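Local coordinates for endoglucanase (PDB 2E4T), which probably cleaves internal beta-1,4-glucosidic bonds of cellulose and xyloglucan, as the glycoside hydrolase family 44 part of a larger multidomain endoglucanase, at residues K308-A313 / H367-I372; K453-P458 / P505-C510. All coordinates share one frame; numbering follows the deposited sequence.

Interaction 1: residues K308-A313 / H367-I372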
ATOM      1  N   LYS A 308      18.126 -14.683   2.285  1.00  6.66           N
ATOM      2  CA  LYS A 308      18.350 -14.329   3.692  1.00  6.69           C
ATOM      3  C   LYS A 308      18.170 -12.816   3.879  1.00  6.54           C
ATOM      4  O   LYS A 308      17.602 -12.386   4.894  1.00  7.22           O
ATOM      5  CB  LYS A 308      19.712 -14.809   4.147  1.00  7.56           C
ATOM      6  CG  LYS A 308      19.753 -16.295   4.329  1.00  8.31           C
ATOM      7  CD  LYS A 308      21.144 -16.782   4.717  1.00 10.00           C
ATOM      8  CE  LYS A 308      21.107 -18.297   5.022  1.00 12.32           C
ATOM      9  NZ  LYS A 308      22.474 -18.793   5.280  1.00 13.92           N
ATOM     10  N   ALA A 309      18.666 -11.998   2.934  1.00  6.66           N
ATOM     11  CA  ALA A 309      18.504 -10.560   3.053  1.00  6.37           C
ATOM     12  C   ALA A 309      17.018 -10.189   2.957  1.00  5.90           C
ATOM     13  O   ALA A 309      16.573  -9.235   3.606  1.00  6.46           O
ATOM     14  CB  ALA A 309      19.299  -9.836   1.965  1.00  7.08           C
ATOM     15  N   ARG A 310      16.249 -10.902   2.116  1.00  5.59           N
ATOM     16  CA  ARG A 310      14.808 -10.628   2.013  1.00  5.12           C
ATOM     17  C   ARG A 310      14.120 -10.812   3.361  1.00  5.14           C
ATOM     18  O   ARG A 310      13.240 -10.048   3.747  1.00  5.82           O
ATOM     19  CB  ARG A 310      14.181 -11.523   0.928  1.00  5.60           C
ATOM     20  CG  ARG A 310      12.702 -11.253   0.745  1.00  5.86           C
ATOM     21  CD  ARG A 310      12.083 -12.061  -0.388  1.00  5.85           C
ATOM     22  NE  ARG A 310      12.751 -11.820  -1.643  1.00  5.91           N
ATOM     23  CZ  ARG A 310      13.644 -12.643  -2.224  1.00  5.88           C
ATOM     24  NH1 ARG A 310      13.861 -13.885  -1.738  1.00  6.28           N
ATOM     25  NH2 ARG A 310      14.330 -12.232  -3.303  1.00  6.72           N
ATOM     26  N   LEU A 311      14.523 -11.888   4.091  1.00  5.77           N
ATOM     27  CA  LEU A 311      13.927 -12.144   5.392  1.00  5.58           C
ATOM     28  C   LEU A 311      14.193 -11.027   6.389  1.00  5.71           C
ATOM     29  O   LEU A 311      13.334 -10.780   7.255  1.00  6.23           O
ATOM     30  CB  LEU A 311      14.448 -13.471   5.961  1.00  5.98           C
ATOM     31  CG  LEU A 311      13.982 -14.717   5.220  1.00  6.00           C
ATOM     32  CD1 LEU A 311      14.781 -15.935   5.726  1.00  7.35           C
ATOM     33  CD2 LEU A 311      12.489 -14.944   5.371  1.00  7.21           C
ATOM     34  N   GLN A 312      15.365 -10.379   6.322  1.00  5.97           N
ATOM     35  CA  GLN A 312      15.696  -9.331   7.273  1.00  5.78           C
ATOM     36  C   GLN A 312      15.212  -7.941   6.825  1.00  5.62           C
ATOM     37  O   GLN A 312      15.065  -7.051   7.678  1.00  6.05           O
ATOM     38  CB  GLN A 312      17.212  -9.271   7.531  1.00  6.76           C
ATOM     39  CG  GLN A 312      17.771 -10.592   8.063  1.00  7.07           C
ATOM     40  CD  GLN A 312      17.085 -11.065   9.333  1.00  7.57           C
ATOM     41  OE1 GLN A 312      16.644 -10.293  10.191  1.00  9.74           O
ATOM     42  NE2 GLN A 312      16.974 -12.383   9.472  1.00  8.09           N
ATOM     43  N   ALA A 313      15.005  -7.735   5.505  1.00  5.61           N
ATOM     44  CA  ALA A 313      14.715  -6.417   4.991  1.00  5.58           C
ATOM     45  C   ALA A 313      13.515  -5.721   5.647  1.00  5.26           C
ATOM     46  O   ALA A 313      13.548  -4.481   5.746  1.00  5.64           O
ATOM     47  CB  ALA A 313      14.528  -6.490   3.472  1.00  6.25           C
ATOM     48  N   HIS A 367       8.497 -17.861  -3.568  1.00  6.81           N
ATOM     49  CA  HIS A 367       9.458 -18.537  -2.705  1.00  7.11           C
ATOM     50  C   HIS A 367       9.021 -18.360  -1.255  1.00  5.97           C
ATOM     51  O   HIS A 367       8.453 -17.315  -0.873  1.00  5.82           O
ATOM     52  CB  HIS A 367      10.868 -17.897  -2.880  1.00  8.01           C
ATOM     53  CG  HIS A 367      11.982 -18.639  -2.228  1.00  7.90           C
ATOM     54  ND1 HIS A 367      12.527 -18.288  -0.993  1.00  7.24           N
ATOM     55  CD2 HIS A 367      12.663 -19.705  -2.698  1.00 12.59           C
ATOM     56  CE1 HIS A 367      13.489 -19.165  -0.740  1.00  8.45           C
ATOM     57  NE2 HIS A 367      13.608 -20.028  -1.757  1.00 12.06           N
ATOM     58  N   ILE A 368       9.380 -19.324  -0.400  1.00  5.97           N
ATOM     59  CA  ILE A 368       8.996 -19.235   1.007  1.00  5.35           C
ATOM     60  C   ILE A 368       9.455 -17.893   1.608  1.00  5.67           C
ATOM     61  O   ILE A 368       8.704 -17.323   2.447  1.00  5.62           O
ATOM     62  CB  ILE A 368       9.563 -20.422   1.823  1.00  5.78           C
ATOM     63  CG1 ILE A 368       9.098 -20.393   3.280  1.00  6.60           C
ATOM     64  CG2 ILE A 368      11.094 -20.493   1.764  1.00  7.29           C
ATOM     65  CD1 ILE A 368       7.598 -20.342   3.508  1.00  6.53           C
ATOM     66  N   THR A 369      10.624 -17.384   1.243  1.00  5.80           N
ATOM     67  CA  THR A 369      11.087 -16.140   1.871  1.00  5.37           C
ATOM     68  C   THR A 369      10.241 -14.931   1.449  1.00  5.19           C
ATOM     69  O   THR A 369      10.148 -13.960   2.235  1.00  5.53           O
ATOM     70  CB  THR A 369      12.573 -15.896   1.643  1.00  5.68           C
ATOM     71  OG1 THR A 369      12.863 -15.735   0.225  1.00  6.10           O
ATOM     72  CG2 THR A 369      13.425 -16.948   2.273  1.00  6.55           C
ATOM     73  N   GLY A 370       9.641 -14.949   0.260  1.00  5.35           N
ATOM     74  CA  GLY A 370       8.710 -13.892  -0.081  1.00  5.88           C
ATOM     75  C   GLY A 370       7.456 -13.957   0.754  1.00  5.03           C
ATOM     76  O   GLY A 370       6.853 -12.918   1.095  1.00  5.80           O
ATOM     77  N   GLY A 371       7.012 -15.167   1.126  1.00  5.29           N
ATOM     78  CA  GLY A 371       5.839 -15.311   1.993  1.00  5.28           C
ATOM     79  C   GLY A 371       6.118 -14.904   3.430  1.00  5.17           C
ATOM     80  O   GLY A 371       5.280 -14.235   4.071  1.00  5.17           O
ATOM     81  N   ILE A 372       7.262 -15.317   3.966  1.00  4.94           N
ATOM     82  CA  ILE A 372       7.625 -14.923   5.314  1.00  4.72           C
ATOM     83  C   ILE A 372       7.841 -13.410   5.379  1.00  4.84           C
ATOM     84  O   ILE A 372       7.334 -12.748   6.304  1.00  5.36           O
ATOM     85  CB  ILE A 372       8.837 -15.722   5.825  1.00  5.35           C
ATOM     86  CG1 ILE A 372       8.452 -17.221   5.938  1.00  6.00           C
ATOM     87  CG2 ILE A 372       9.296 -15.150   7.165  1.00  6.28           C
ATOM     88  CD1 ILE A 372       9.630 -18.125   6.293  1.00  7.68           C
TER
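L311 and T369 mark the closest backbone pairing, their CA atoms 6.0 Å apart, where helix 308-312 lies beside the first turn of helix 368-384. The axes of the short segments 308-312 and 368-372 run almost parallel, 7° apart, and approach to 8.8 Å. R310 spans this gap with a long arm: CG stands anti to the backbone N (chi1 -178°), and a bend at chi3 turns NE out of the line of the chain. The R310 and T369 side chains cross at about a right angle. NH1 donates to T369 OG1 at 2.9 Å, and that oxygen lies almost in the guanidinium plane, at its edge. Such near-parallel helices line the outside of a TIM barrel; helix 304-312 comes between barrel strands 279-284 and 354-360, and helix 368-384 follows the latter. Threonine suits its place because its two branches work apart. OG1 also shares a 2.8 Å hydrogen bond with H367 ND1, while H367, the N-cap residue of the second helix, accepts from T369 N through the same ND1 at 3.1 Å. The methyl CG2 turns to the apolar side and meets L311 CG at 3.7 Å. One turn on, L311 CD2 rests against I372 CG2, also at 3.7 Å, a purely apolar touch between branched chains. G370, with no side chain of its own, presents its backbone N 3.8 Å from R310 CD. The buried guanidinium has further acceptors: NH2 bonds to I295 O, NE to Y362 O and NH1 to N307 OD1, which together fix its rotation.

Interaction 2: residues K453-P458 / P505-C510; sequences KNYDQP and PALTAC
The ring of Y455 receives L507 on one face, at the place where the loop after strand 442-452 meets the start of strand 508-514 in the all-beta part of the fold. Two successive residues, L507 and T508, lie opposite the single N452 of strand 442-452, a G1 beta bulge. L507 takes the positive phi (45°) of the first bulge position, where glycine is common. The tight part of the contact gathers around this leucine. Its CG is anti to the carbonyl carbon, beside the backbone N (chi1 -60°). CD1 sits 3.6 Å above the centroid of the Y455 ring, almost on the normal, so this CH-pi contact spreads nearly evenly over all six carbons. The other methyl, CD2, lies 3.6 Å from N454 O and 3.7 Å from K453 O. The two methyls of one leucine thus cover the ring face and the neighbouring carbonyls, while L311, I368 and I372 of the barrel helices pack against it as well. Tyrosine adds a polar end to its flat face: its OH is hydrogen-bonded to N307 ND2. The main chains are linked by a weak hydrogen bond from L507 N to N454 O, 3.0 Å long and bent to 134°. Toward solvent the fit loosens. The CB of D456 points away from 505-510, and P505 and P458, the latter modelled in two conformations, meet mainly through backbone atoms. On the tight side, by contrast, A506 is small enough to enter the bend of the loop, its CB 3.3 Å from N454 O, 3.5 Å from Q457 O and 3.6 Å from Y455 O.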
ATOM      1  N   LYS A 453      12.455 -17.407  10.846  1.00  6.44           N
ATOM      2  CA  LYS A 453      13.362 -17.015   9.776  1.00  6.73           C
ATOM      3  C   LYS A 453      14.630 -17.884   9.732  1.00  6.99           C
ATOM      4  O   LYS A 453      15.468 -17.694   8.863  1.00  8.34           O
ATOM      5  CB  LYS A 453      13.725 -15.542   9.892  1.00  6.99           C
ATOM      6  CG  LYS A 453      12.540 -14.624   9.756  1.00  7.71           C
ATOM      7  CD  LYS A 453      12.943 -13.144   9.852  1.00  7.07           C
ATOM      8  CE  LYS A 453      13.078 -12.608  11.246  0.50  6.92           C
ATOM      9  NZ  LYS A 453      13.820 -11.278  11.314  0.50  7.09           N
ATOM     10  N   ASN A 454      14.771 -18.828  10.682  1.00  7.27           N
ATOM     11  CA  ASN A 454      15.928 -19.699  10.668  1.00  7.97           C
ATOM     12  C   ASN A 454      15.920 -20.480   9.347  1.00  7.44           C
ATOM     13  O   ASN A 454      14.916 -21.138   9.023  1.00  8.04           O
ATOM     14  CB  ASN A 454      15.813 -20.647  11.897  1.00  8.74           C
ATOM     15  CG  ASN A 454      17.082 -21.245  12.319  1.00 11.33           C
ATOM     16  OD1 ASN A 454      17.971 -21.478  11.483  1.00 16.16           O
ATOM     17  ND2 ASN A 454      17.132 -21.625  13.627  1.00 11.10           N
ATOM     18  N   TYR A 455      17.033 -20.424   8.613  1.00  8.84           N
ATOM     19  CA  TYR A 455      17.024 -20.977   7.259  1.00  9.59           C
ATOM     20  C   TYR A 455      17.100 -22.460   7.249  1.00 12.25           C
ATOM     21  O   TYR A 455      16.499 -23.120   6.352  1.00 15.42           O
ATOM     22  CB  TYR A 455      18.153 -20.353   6.401  1.00  9.84           C
ATOM     23  CG  TYR A 455      17.769 -20.226   4.931  1.00  9.61           C
ATOM     24  CD1 TYR A 455      17.218 -19.001   4.451  1.00  8.37           C
ATOM     25  CD2 TYR A 455      17.822 -21.326   4.016  1.00 10.54           C
ATOM     26  CE1 TYR A 455      16.814 -18.872   3.160  1.00  7.77           C
ATOM     27  CE2 TYR A 455      17.415 -21.159   2.677  1.00 10.38           C
ATOM     28  CZ  TYR A 455      16.900 -19.932   2.278  1.00  9.04           C
ATOM     29  OH  TYR A 455      16.416 -19.782   0.990  1.00  9.96           O
ATOM     30  N   ASP A 456      17.861 -22.996   8.191  1.00 13.33           N
ATOM     31  CA  ASP A 456      18.141 -24.443   8.041  1.00 16.57           C
ATOM     32  C   ASP A 456      18.145 -25.175   9.368  1.00 14.61           C
ATOM     33  O   ASP A 456      18.750 -26.234   9.441  1.00 16.12           O
ATOM     34  CB  ASP A 456      19.457 -24.692   7.333  1.00 17.96           C
ATOM     35  CG  ASP A 456      20.479 -23.808   7.860  1.00 21.98           C
ATOM     36  OD1 ASP A 456      20.440 -23.660   9.105  1.00 22.75           O
ATOM     37  OD2 ASP A 456      21.205 -23.163   7.069  1.00 29.72           O
ATOM     38  N   GLN A 457      17.404 -24.703  10.363  1.00 11.79           N
ATOM     39  CA  GLN A 457      17.189 -25.419  11.609  1.00 11.86           C
ATOM     40  C   GLN A 457      15.849 -25.015  12.166  1.00  9.69           C
ATOM     41  O   GLN A 457      15.392 -23.859  11.957  1.00  9.31           O
ATOM     42  CB  GLN A 457      18.292 -25.051  12.640  1.00 15.91           C
ATOM     43  CG  GLN A 457      19.693 -25.576  12.364  0.70 18.07           C
ATOM     44  CD  GLN A 457      19.790 -27.099  12.088  0.70 21.87           C
ATOM     45  OE1 GLN A 457      20.594 -27.543  11.254  0.70 26.63           O
ATOM     46  NE2 GLN A 457      18.995 -27.887  12.775  0.70 20.97           N
ATOM     47  N   PRO A 458      15.195 -25.899  12.936  1.00 10.00           N
ATOM     48  CA  PRO A 458      14.017 -25.489  13.698  1.00  9.17           C
ATOM     49  C   PRO A 458      14.377 -24.442  14.758  1.00  8.82           C
ATOM     50  O   PRO A 458      15.571 -24.283  15.136  1.00 10.75           O
ATOM     51  CB  PRO A 458      13.549 -26.798  14.355  1.00 11.01           C
ATOM     52  CG  PRO A 458      14.817 -27.639  14.438  0.50 11.25           C
ATOM     53  CD  PRO A 458      15.689 -27.246  13.299  0.50 11.27           C
ATOM     54  N   PRO A 505       9.529 -25.754  12.501  1.00  9.12           N
ATOM     55  CA  PRO A 505      10.595 -26.009  11.512  1.00  8.77           C
ATOM     56  C   PRO A 505      11.156 -24.720  10.909  1.00  7.62           C
ATOM     57  O   PRO A 505      10.555 -23.631  10.979  1.00  7.53           O
ATOM     58  CB  PRO A 505       9.903 -26.847  10.443  1.00 10.36           C
ATOM     59  CG  PRO A 505       8.727 -27.479  11.195  1.00 12.54           C
ATOM     60  CD  PRO A 505       8.273 -26.406  12.121  1.00 11.29           C
ATOM     61  N   ALA A 506      12.340 -24.854  10.307  1.00  7.58           N
ATOM     62  CA  ALA A 506      12.951 -23.791   9.552  1.00  7.61           C
ATOM     63  C   ALA A 506      11.913 -23.209   8.556  1.00  7.05           C
ATOM     64  O   ALA A 506      11.079 -23.919   7.997  1.00  8.00           O
ATOM     65  CB  ALA A 506      14.129 -24.340   8.755  1.00  8.81           C
ATOM     66  N   LEU A 507      12.044 -21.886   8.325  1.00  6.62           N
ATOM     67  CA  LEU A 507      11.319 -21.181   7.264  1.00  6.49           C
ATOM     68  C   LEU A 507       9.833 -21.593   7.234  1.00  5.97           C
ATOM     69  O   LEU A 507       9.301 -22.098   6.255  1.00  6.40           O
ATOM     70  CB  LEU A 507      11.953 -21.396   5.886  1.00  7.08           C
ATOM     71  CG  LEU A 507      13.410 -20.888   5.814  1.00  6.87           C
ATOM     72  CD1 LEU A 507      13.973 -21.171   4.395  1.00  9.84           C
ATOM     73  CD2 LEU A 507      13.557 -19.418   6.196  1.00  9.04           C
ATOM     74  N   THR A 508       9.160 -21.277   8.351  1.00  6.58           N
ATOM     75  CA  THR A 508       7.733 -21.549   8.493  1.00  7.03           C
ATOM     76  C   THR A 508       7.039 -20.305   9.047  1.00  6.20           C
ATOM     77  O   THR A 508       7.608 -19.609   9.904  1.00  7.87           O
ATOM     78  CB  THR A 508       7.543 -22.733   9.456  1.00  7.66           C
ATOM     79  OG1 THR A 508       8.109 -23.882   8.824  0.50  7.14           O
ATOM     80  CG2 THR A 508       6.048 -23.111   9.725  0.50  5.39           C
ATOM     81  N   ALA A 509       5.825 -20.082   8.589  1.00  5.86           N
ATOM     82  CA  ALA A 509       4.973 -19.017   9.061  1.00  5.66           C
ATOM     83  C   ALA A 509       3.718 -19.618   9.646  1.00  5.74           C
ATOM     84  O   ALA A 509       3.018 -20.370   8.965  1.00  7.08           O
ATOM     85  CB  ALA A 509       4.587 -18.073   7.908  1.00  6.34           C
ATOM     86  N   CYS A 510       3.406 -19.287  10.911  1.00  6.06           N
ATOM     87  CA  CYS A 510       2.266 -19.841  11.585  1.00  6.30           C
ATOM     88  C   CYS A 510       1.336 -18.751  12.128  1.00  5.69           C
ATOM     89  O   CYS A 510       1.760 -17.641  12.441  1.00  6.02           O
ATOM     90  CB  CYS A 510       2.770 -20.539  12.945  0.60  5.61           C
ATOM     91  SG  CYS A 510       4.029 -21.790  12.770  0.60  7.75           S
TER

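In the fold
Following the chain from the N terminus, interaction 1 comes first: it closes a 53-residue excursion that leaves helix 304-312, passes through helices 327-331 and 338-349 and strand 354-360, and returns at helix 368-384. Interaction 2 opens only afterwards, so the two are in series and do not cross. Its 46-residue excursion has no helix and carries strands 459-466, 474-480, 486-492 and 499-504 of the mixed sheet. With centres 11 Å apart, the contacts meet where barrel helices face the beta domain: I368 CG1 packs against L507 O at 3.4 Å, and H367 CE1 against Y455 OH at 3.5 Å.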